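Local coordinates for DNA-dependent metalloprotease WSS1 homolog 2 (Schizosaccharomyces pombe, PDB 5JIG), which is probably a DNA-dependent metalloendopeptidase that cleaves proteins bound or cross-linked to DNA, and is represented here by its catalytic WLM domain, at residues L9-Y14 with D18-Y23; L99-H104 with S109-L114. All coordinates share one frame; numbering follows the deposited sequence.

Interaction 1: L9-Y14 with D18-Y23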
loop_
_atom_site.group_PDB
_atom_site.type_symbol
_atom_site.label_atom_id
_atom_site.label_comp_id
_atom_site.label_asym_id
_atom_site.label_seq_id
_atom_site.Cartn_x
_atom_site.Cartn_y
_atom_site.Cartn_z
ATOM N N LEU A 9 -9.497 -6.491 -2.088
ATOM C CA LEU A 9 -9.010 -6.265 -0.736
ATOM C C LEU A 9 -9.332 -7.489 0.097
ATOM O O LEU A 9 -10.436 -8.028 0.023
ATOM C CB LEU A 9 -9.671 -5.040 -0.114
ATOM C CG LEU A 9 -9.606 -3.770 -0.938
ATOM C CD1 LEU A 9 -10.282 -2.679 -0.183
ATOM C CD2 LEU A 9 -8.180 -3.383 -1.296
ATOM N N VAL A 10 -8.406 -7.873 0.970
ATOM C CA VAL A 10 -8.600 -8.994 1.904
ATOM C C VAL A 10 -8.102 -8.615 3.277
ATOM O O VAL A 10 -7.018 -8.057 3.395
ATOM C CB VAL A 10 -7.888 -10.284 1.421
ATOM C CG1 VAL A 10 -7.816 -11.366 2.512
ATOM C CG2 VAL A 10 -8.620 -10.896 0.225
ATOM N N VAL A 11 -8.901 -8.911 4.303
ATOM C CA VAL A 11 -8.509 -8.687 5.682
ATOM C C VAL A 11 -8.569 -9.999 6.424
ATOM O O VAL A 11 -9.184 -11.010 6.021
ATOM C CB VAL A 11 -9.395 -7.639 6.378
ATOM C CG1 VAL A 11 -9.190 -6.309 5.722
ATOM C CG2 VAL A 11 -10.856 -8.076 6.413
ATOM N N LEU A 12 -7.867 -10.009 7.567
ATOM C CA LEU A 12 -7.781 -11.187 8.417
ATOM C C LEU A 12 -8.945 -11.300 9.358
ATOM O O LEU A 12 -9.667 -10.376 9.646
ATOM C CB LEU A 12 -6.467 -11.143 9.115
ATOM C CG LEU A 12 -5.313 -11.166 8.074
ATOM C CD1 LEU A 12 -4.053 -11.163 8.782
ATOM C CD2 LEU A 12 -5.300 -12.401 7.116
ATOM N N ASP A 13 -9.066 -12.517 9.912
ATOM C CA ASP A 13 -10.112 -12.849 10.846
ATOM C C ASP A 13 -9.729 -12.494 12.262
ATOM O O ASP A 13 -9.468 -13.380 13.090
ATOM C CB ASP A 13 -10.453 -14.300 10.716
ATOM C CG ASP A 13 -11.643 -14.722 11.493
ATOM O OD1 ASP A 13 -11.777 -15.973 11.790
ATOM O OD2 ASP A 13 -12.488 -13.826 11.774
ATOM N N TYR A 14 -9.674 -11.210 12.540
ATOM C CA TYR A 14 -9.375 -10.654 13.838
ATOM C C TYR A 14 -10.550 -9.717 14.226
ATOM O O TYR A 14 -11.336 -9.298 13.398
ATOM C CB TYR A 14 -8.066 -9.828 13.825
ATOM C CG TYR A 14 -6.830 -10.674 13.846
ATOM C CD1 TYR A 14 -6.500 -11.435 14.968
ATOM C CD2 TYR A 14 -6.010 -10.811 12.727
ATOM C CE1 TYR A 14 -5.439 -12.242 15.022
ATOM C CE2 TYR A 14 -4.933 -11.606 12.741
ATOM C CZ TYR A 14 -4.610 -12.342 13.854
ATOM O OH TYR A 14 -3.492 -13.137 13.862
ATOM N N ASP A 18 -13.862 -5.218 10.275
ATOM C CA ASP A 18 -14.533 -4.193 9.432
ATOM C C ASP A 18 -13.664 -2.795 9.351
ATOM O O ASP A 18 -13.569 -2.087 8.374
ATOM C CB ASP A 18 -15.962 -3.924 9.872
ATOM C CG ASP A 18 -16.959 -5.068 9.469
ATOM O OD1 ASP A 18 -16.593 -6.003 8.735
ATOM O OD2 ASP A 18 -18.109 -5.049 9.967
ATOM N N ARG A 19 -13.015 -2.525 10.464
ATOM C CA ARG A 19 -12.081 -1.392 10.593
ATOM C C ARG A 19 -10.815 -1.621 9.748
ATOM O O ARG A 19 -10.339 -0.726 9.052
ATOM C CB ARG A 19 -11.755 -1.162 12.026
ATOM C CG ARG A 19 -10.929 0.025 12.286
ATOM C CD ARG A 19 -10.861 0.237 13.811
ATOM N NE ARG A 19 -9.818 1.138 14.120
ATOM C CZ ARG A 19 -9.268 1.348 15.315
ATOM N NH1 ARG A 19 -8.258 2.203 15.336
ATOM N NH2 ARG A 19 -9.660 0.680 16.451
ATOM N N ALA A 20 -10.275 -2.840 9.765
ATOM C CA ALA A 20 -9.142 -3.172 8.907
ATOM C C ALA A 20 -9.550 -3.003 7.443
ATOM O O ALA A 20 -8.750 -2.512 6.629
ATOM C CB ALA A 20 -8.668 -4.588 9.141
ATOM N N LEU A 21 -10.761 -3.416 7.080
ATOM C CA LEU A 21 -11.211 -3.281 5.698
ATOM C C LEU A 21 -11.337 -1.798 5.331
ATOM O O LEU A 21 -10.922 -1.383 4.232
ATOM C CB LEU A 21 -12.496 -4.058 5.462
ATOM C CG LEU A 21 -13.041 -3.967 4.051
ATOM C CD1 LEU A 21 -12.028 -4.406 2.996
ATOM C CD2 LEU A 21 -14.316 -4.785 4.008
ATOM N N ARG A 22 -11.936 -0.989 6.221
ATOM C CA ARG A 22 -11.998 0.424 5.946
ATOM C C ARG A 22 -10.617 1.044 5.757
ATOM O O ARG A 22 -10.444 1.955 4.936
ATOM C CB ARG A 22 -12.706 1.191 7.138
ATOM C CG ARG A 22 -14.165 0.972 7.262
ATOM C CD ARG A 22 -14.763 2.084 8.172
ATOM N NE ARG A 22 -14.324 2.144 9.586
ATOM C CZ ARG A 22 -13.745 3.198 10.201
ATOM N NH1 ARG A 22 -13.520 3.132 11.492
ATOM N NH2 ARG A 22 -13.367 4.284 9.535
ATOM N N TYR A 23 -9.623 0.536 6.477
ATOM C CA TYR A 23 -8.254 1.004 6.340
ATOM C C TYR A 23 -7.744 0.696 4.916
ATOM O O TYR A 23 -7.178 1.576 4.233
ATOM C CB TYR A 23 -7.389 0.328 7.402
ATOM C CG TYR A 23 -6.113 1.033 7.819
ATOM C CD1 TYR A 23 -5.716 1.005 9.134
ATOM C CD2 TYR A 23 -5.295 1.679 6.928
ATOM C CE1 TYR A 23 -4.552 1.617 9.550
ATOM C CE2 TYR A 23 -4.123 2.297 7.323
ATOM C CZ TYR A 23 -3.761 2.285 8.643
ATOM O OH TYR A 23 -2.604 2.939 8.997
#
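Asp18 O accepts the backbone N-H of Arg22 at 2.9 Å, and this helical bond, with the one from Tyr23 N to Arg19 O, fixes the turn on which Ala20 and Leu21 meet Val11. The side chains meet through carbon atoms alone, while Val11 CG1 also rests on the helix backbone. Val11 directs its side chain at the helix, and its CG1 branch does the touching: it lies 3.6 Å from Leu21 N, against the backbone between Ala20 and Leu21, with Ala20 CB at 3.9 Å and Leu21 CB at 4.0 Å. CG1 gets there by standing anti to the carbonyl carbon of Val11 (chi1 -65°). Leu21 points across the interface rather than into it, but with CG anti to the backbone N (chi1 180°) its CD1 swings back to Leu9. That methyl rests 4.0 Å from Leu9 CB and equally far from Leu9 CD1, and the two leucine side chains cross at about a right angle. Val10, between the two contact residues, turns its side chain away from the helix, while its backbone pairs with Leu47 and Glu49 of strand 44-50. Glu49 also touches Val11 and Ala20, so strand 44-50 flanks the contact. The geometry is that of the first half of a beta-alpha-beta crossover: edge strand 6-10 leads through a short loop into helix 17-29, and helix 31-40 follows before the chain returns in the parallel strand 44-50.

Interaction 2: L99-H104 with S109-L114. With NI (nickel (II) ion), chain B.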
loop_
_atom_site.group_PDB
_atom_site.type_symbol
_atom_site.label_atom_id
_atom_site.label_comp_id
_atom_site.label_asym_id
_atom_site.label_seq_id
_atom_site.Cartn_x
_atom_site.Cartn_y
_atom_site.Cartn_z
ATOM N N LEU A 99 4.960 -0.669 -3.478
ATOM C CA LEU A 99 4.732 -0.373 -4.891
ATOM C C LEU A 99 6.042 -0.186 -5.651
ATOM O O LEU A 99 6.148 -0.566 -6.816
ATOM C CB LEU A 99 3.855 0.857 -5.038
ATOM C CG LEU A 99 2.373 0.643 -4.679
ATOM C CD1 LEU A 99 1.676 1.977 -4.589
ATOM C CD2 LEU A 99 1.658 -0.241 -5.705
ATOM N N THR A 100 7.049 0.420 -5.000
ATOM C CA THR A 100 8.339 0.613 -5.623
ATOM C C THR A 100 8.953 -0.710 -6.038
ATOM O O THR A 100 9.654 -0.823 -7.051
ATOM C CB THR A 100 9.265 1.399 -4.653
ATOM O OG1 THR A 100 8.682 2.628 -4.286
ATOM C CG2 THR A 100 10.573 1.750 -5.320
ATOM N N HIS A 101 8.702 -1.774 -5.267
ATOM C CA HIS A 101 9.133 -3.117 -5.575
ATOM C C HIS A 101 8.428 -3.717 -6.810
ATOM O O HIS A 101 8.836 -4.783 -7.281
ATOM C CB HIS A 101 8.947 -4.072 -4.410
ATOM C CG HIS A 101 9.944 -3.904 -3.286
ATOM N ND1 HIS A 101 11.299 -4.008 -3.465
ATOM C CD2 HIS A 101 9.743 -3.802 -1.954
ATOM C CE1 HIS A 101 11.873 -3.926 -2.272
ATOM N NE2 HIS A 101 10.971 -3.822 -1.325
ATOM N N ASN A 102 7.437 -3.050 -7.383
ATOM C CA ASN A 102 6.950 -3.454 -8.704
ATOM C C ASN A 102 8.048 -3.338 -9.739
ATOM O O ASN A 102 7.998 -4.050 -10.755
ATOM C CB ASN A 102 5.763 -2.649 -9.136
ATOM C CG ASN A 102 4.487 -2.968 -8.372
ATOM O OD1 ASN A 102 4.417 -3.932 -7.618
ATOM N ND2 ASN A 102 3.450 -2.174 -8.574
ATOM N N VAL A 103 9.018 -2.422 -9.528
ATOM C CA VAL A 103 10.076 -2.114 -10.474
ATOM C C VAL A 103 11.399 -2.584 -9.960
ATOM O O VAL A 103 12.193 -3.152 -10.724
ATOM C CB VAL A 103 10.095 -0.568 -10.757
ATOM C CG1 VAL A 103 11.187 -0.154 -11.750
ATOM C CG2 VAL A 103 8.734 -0.101 -11.235
ATOM N N HIS A 104 11.731 -2.332 -8.698
ATOM C CA HIS A 104 13.090 -2.580 -8.185
ATOM C C HIS A 104 13.029 -3.647 -7.076
ATOM O O HIS A 104 12.336 -3.417 -6.047
ATOM C CB HIS A 104 13.661 -1.278 -7.642
ATOM C CG HIS A 104 13.810 -0.227 -8.707
ATOM N ND1 HIS A 104 14.693 -0.370 -9.780
ATOM C CD2 HIS A 104 13.134 0.935 -8.908
ATOM C CE1 HIS A 104 14.526 0.672 -10.557
ATOM N NE2 HIS A 104 13.605 1.488 -10.058
ATOM N N SER A 109 20.054 2.266 -4.933
ATOM C CA SER A 109 19.839 3.651 -5.226
ATOM C C SER A 109 18.661 3.904 -6.158
ATOM O O SER A 109 18.004 4.908 -6.023
ATOM C CB SER A 109 21.114 4.224 -5.839
ATOM O OG SER A 109 22.202 4.228 -4.926
ATOM N N SER A 110 18.418 3.023 -7.108
ATOM C CA SER A 110 17.323 3.188 -8.004
ATOM C C SER A 110 15.949 3.043 -7.292
ATOM O O SER A 110 15.068 3.825 -7.550
ATOM C CB SER A 110 17.437 2.189 -9.160
ATOM O OG SER A 110 18.570 2.470 -9.915
ATOM N N PHE A 111 15.917 2.057 -6.413
ATOM C CA PHE A 111 14.727 1.890 -5.541
ATOM C C PHE A 111 14.435 3.141 -4.805
ATOM O O PHE A 111 13.332 3.662 -4.843
ATOM C CB PHE A 111 14.959 0.691 -4.607
ATOM C CG PHE A 111 13.800 0.464 -3.617
ATOM C CD1 PHE A 111 12.823 -0.486 -3.850
ATOM C CD2 PHE A 111 13.687 1.233 -2.441
ATOM C CE1 PHE A 111 11.724 -0.600 -2.993
ATOM C CE2 PHE A 111 12.602 1.118 -1.592
ATOM C CZ PHE A 111 11.628 0.204 -1.884
ATOM N N TRP A 112 15.453 3.688 -4.069
ATOM C CA TRP A 112 15.153 4.823 -3.221
ATOM C C TRP A 112 14.888 6.095 -4.023
ATOM O O TRP A 112 14.093 6.939 -3.588
ATOM C CB TRP A 112 16.229 5.001 -2.157
ATOM C CG TRP A 112 16.219 3.916 -1.138
ATOM C CD1 TRP A 112 17.185 2.970 -0.927
ATOM C CD2 TRP A 112 15.174 3.632 -0.206
ATOM N NE1 TRP A 112 16.809 2.114 0.056
ATOM C CE2 TRP A 112 15.589 2.501 0.535
ATOM C CE3 TRP A 112 13.941 4.225 0.115
ATOM C CZ2 TRP A 112 14.803 1.971 1.554
ATOM C CZ3 TRP A 112 13.178 3.677 1.124
ATOM C CH2 TRP A 112 13.598 2.575 1.812
ATOM N N GLU A 113 15.497 6.250 -5.208
ATOM C CA GLU A 113 15.181 7.367 -6.046
ATOM C C GLU A 113 13.672 7.355 -6.439
ATOM O O GLU A 113 12.969 8.362 -6.310
ATOM C CB GLU A 113 16.086 7.348 -7.286
ATOM C CG GLU A 113 15.796 8.428 -8.280
ATOM C CD GLU A 113 16.642 8.309 -9.553
ATOM O OE1 GLU A 113 17.291 9.241 -9.894
ATOM O OE2 GLU A 113 16.740 7.202 -10.150
ATOM N N LEU A 114 13.218 6.210 -6.922
ATOM C CA LEU A 114 11.826 6.096 -7.290
ATOM C C LEU A 114 10.916 6.244 -6.061
ATOM O O LEU A 114 9.929 6.939 -6.131
ATOM C CB LEU A 114 11.561 4.768 -7.981
ATOM C CG LEU A 114 10.107 4.639 -8.504
ATOM C CD1 LEU A 114 9.665 5.705 -9.427
ATOM C CD2 LEU A 114 9.903 3.243 -9.104
HETATM NI NI NI B . 11.253 -3.809 0.729
HETATM O O HOH W 1 11.688 -5.899 0.760
HETATM O O HOH W 2 11.279 -4.021 2.892
#
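Ser110 and Phe111, in the first turn of helix 109-122, pack against the end of helix 88-100 and the residues that follow, among them His101, the second histidine of the HExxH motif, which binds the metal of this zincin-type site. Ser110 comes first: its CB lies over one face of the His104 ring, 3.9 Å from the centroid and 26° off the normal, a CH-pi contact. Phe111 N lies over that same face, and Val103 CG1 covers the opposite one. Phe111 follows and fills the middle of the interface. With CG anti to its backbone N (chi1 178°), the phenyl reaches across to Thr100, whose CG2 sits over its face, 3.6 Å from the centroid. Phe111 CE1 lies above the centre of the His101 ring, 3.4 Å from His101 CE1; the two planes are inclined at 46°, an oblique pairing. Phe111 also meets the rings of His97 and His107 edge-to-face, and thus touches all three histidine ligands of the nickel, which occupies the catalytic zinc site. Leu114, one turn on, packs at the His104 end of the contact: its CD2 reaches the edge of the His104 ring at CD2 (4.0 Å), Val103 CG2 and Thr100 CG2. The polar end of Thr100 is engaged elsewhere, OG1 bonding to Ile96 O. His104 O, at the edge of the phenyl, accepts from His101 ND1 at 2.8 Å, a second-shell bond that orients the imidazole. At its far side His101 NE2 meets the nickel at 2.1 Å, and water 1 binds the same ion at 2.1 Å.

How the interactions relate
Interactions 1 and 2 follow one another along the chain and lie on opposite sides of its centre, each centred about 14 Å from it. Their centres are about 27 Å apart and their nearest atoms about 11 Å apart, so they do not touch, although both belong to the one WLM domain. Interaction 2 is part of the catalytic site: His101 lies in 99-104, its nearest side-chain atoms about 3 Å from those of the other histidine ligands, His97 and His107. Interaction 1 lies away from the annotated sites and joins the end of strand 6-10 and the residue after it to helix 17-29. The nickel is thus bound by a residue of interaction 2 and by none of interaction 1.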